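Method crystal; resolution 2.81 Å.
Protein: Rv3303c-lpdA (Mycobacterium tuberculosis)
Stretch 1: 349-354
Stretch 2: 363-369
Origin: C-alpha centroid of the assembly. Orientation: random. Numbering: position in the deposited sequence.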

# COMPACT_ATOMS: atom_id res chain seq x y z
N LEU A 349 13.45 13.58 -7.71
CA LEU A 349 14.88 13.33 -7.72
C LEU A 349 15.37 12.30 -6.69
O LEU A 349 16.32 11.56 -6.95
N ARG A 350 14.76 12.22 -5.53
CA ARG A 350 15.28 11.29 -4.57
C ARG A 350 14.83 9.85 -4.75
O ARG A 350 14.91 9.03 -3.83
N THR A 351 14.36 9.53 -5.95
CA THR A 351 13.97 8.15 -6.23
C THR A 351 14.95 7.61 -7.29
O THR A 351 15.10 6.42 -7.46
N VAL A 352 15.61 8.52 -8.00
CA VAL A 352 16.61 8.14 -8.99
C VAL A 352 17.65 7.26 -8.32
O VAL A 352 18.11 7.60 -7.22
N ALA A 353 18.02 6.16 -8.97
CA ALA A 353 19.03 5.21 -8.44
C ALA A 353 20.22 5.49 -9.32
O ALA A 353 20.06 5.58 -10.52
N ALA A 354 21.41 5.66 -8.75
CA ALA A 354 22.54 5.95 -9.61
C ALA A 354 23.81 5.19 -9.18
O ALA A 354 24.12 5.07 -7.97
N ALA A 363 26.30 2.14 -5.80
CA ALA A 363 24.96 2.61 -6.17
C ALA A 363 24.28 3.18 -4.91
O ALA A 363 24.52 2.71 -3.79
N ALA A 364 23.46 4.20 -5.12
CA ALA A 364 22.73 4.80 -4.03
C ALA A 364 21.35 5.25 -4.50
O ALA A 364 21.11 5.33 -5.72
N VAL A 365 20.44 5.53 -3.55
CA VAL A 365 19.06 6.00 -3.83
C VAL A 365 18.52 6.69 -2.58
O VAL A 365 18.74 6.21 -1.46
N GLY A 366 17.76 7.76 -2.79
CA GLY A 366 17.13 8.45 -1.70
C GLY A 366 17.99 9.34 -0.83
O GLY A 366 19.12 9.69 -1.20
N VAL A 367 17.48 9.67 0.35
CA VAL A 367 18.17 10.57 1.23
C VAL A 367 19.60 10.18 1.49
O VAL A 367 19.86 9.05 1.80
N PRO A 368 20.55 11.11 1.36
CA PRO A 368 21.94 10.72 1.63
C PRO A 368 22.15 10.55 3.13
O PRO A 368 21.41 11.13 3.91
N GLN A 369 23.15 9.77 3.57
CA GLN A 369 23.34 9.70 5.02
C GLN A 369 23.70 11.11 5.49
O GLN A 369 23.34 11.47 6.61

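Packing of residues 349-354 of Rv3303c-lpdA against residues 363-369 of the same chain; the two segments meet as a short antiparallel pairing at one end, with further contacts around Arg350, burying 363 Å² in all. Leu349 (chi1 m, chi2 m) is exposed and its side chain is out of reach of the second stretch; its part is played by the backbone, where Leu349 O accepts a hydrogen bond from Val352 N (3.3 Å). Arg350 gives up more area to the partner stretch than any other residue here, 82 Å². Its CA-to-CB bond points sideways, and the chain then runs m, m, t through chi1 to chi3, with chi4 at -151°, passing Arg350 CD at 4.4 Å from Val367 N and bringing the guanidinium to Pro368. There Pro368 CG lies over one face of the planar group, 3.8 Å from Arg350 NH2, an apolar ring carbon covering the flat side of the charge. Pro368 itself has a C-gamma exo pucker and occupies the N-cap position before a helix. The backbone of Arg350 also engages: Arg350 O receives a CA-H...O contact from Gly366 CA at 3.1 Å. Gly366 has no side chain to point, and its positive phi of 76° by itself favours glycine. Thr351 (chi1 p) points away, its OG1 hydrogen-bonded to a residue adjoining the stretches, but its carbonyl faces the partner: Thr351 O lies 3.2 Å from Val365 CG1. Val352 (chi1 t) points sideways and its side chain makes no close contact with the second stretch; again the carbonyl makes the approach, with Val352 O 3.3 Å from Val365 CG1. That one methyl therefore sits close to two successive carbonyl oxygens, on a Val365 side chain whose chi1 of -142° lies between wells. Ala353 points to the same sheet face as Val365, and Ala353 CB packs 4.1 Å from Val365 CG1, a small apolar contact between buried side chains. Ala353 CA also approaches Ala364 O at 3.4 Å in a CA-H...O contact. Ala354 and Ala364 share the other face, but it is their backbones that lock the pair: Ala354 N donates to Ala364 O at 3.1 Å, and Ala364 N returns a bond to Ala354 O at 3.1 Å. Ala354 O additionally takes a CA-H...O contact from Ala363 CA at 3.2 Å. Val367 (chi1 t) points away, while Gln369 (chi1 t, chi2 t) is out of reach and hydrogen-bonds elsewhere in the structure.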

# COMPACT_ATOMS: atom_id res chain seq x y z
CB LEU A 349 15.67 14.62 -7.51
CG LEU A 349 15.67 15.77 -8.52
CD1 LEU A 349 16.22 15.27 -9.86
CD2 LEU A 349 14.19 16.35 -8.63
CB ARG A 350 15.04 11.82 -3.17
CG ARG A 350 16.03 12.98 -2.80
CD ARG A 350 17.45 12.45 -3.02
NE ARG A 350 18.56 13.39 -2.82
CZ ARG A 350 19.73 13.29 -3.48
NH1 ARG A 350 19.91 12.30 -4.37
NH2 ARG A 350 20.73 14.15 -3.24
CB THR A 351 12.51 8.03 -6.72
OG1 THR A 351 12.33 8.84 -7.89
CG2 THR A 351 11.53 8.43 -5.63
CB VAL A 352 17.38 9.37 -9.50
CG1 VAL A 352 18.52 8.96 -10.42
CG2 VAL A 352 16.48 10.25 -10.19
CB ALA A 353 18.58 3.78 -8.65
CB ALA A 354 22.76 7.44 -9.59
CB ALA A 363 24.10 1.44 -6.73
CB ALA A 364 23.47 5.94 -3.53
CB VAL A 365 18.00 4.89 -4.06
CG1 VAL A 365 17.05 5.31 -5.14
CG2 VAL A 365 18.64 3.55 -4.28
CB VAL A 367 17.46 10.72 2.60
CG1 VAL A 367 18.15 11.79 3.43
CG2 VAL A 367 16.01 11.11 2.41
CB PRO A 368 22.75 11.88 1.07
CG PRO A 368 21.91 12.34 -0.08
CD PRO A 368 20.51 12.30 0.49
CB GLN A 369 24.41 8.70 5.49
CG GLN A 369 24.04 8.22 6.90
CD GLN A 369 24.98 7.22 7.53
OE1 GLN A 369 25.32 6.19 6.95
NE2 GLN A 369 25.37 7.51 8.77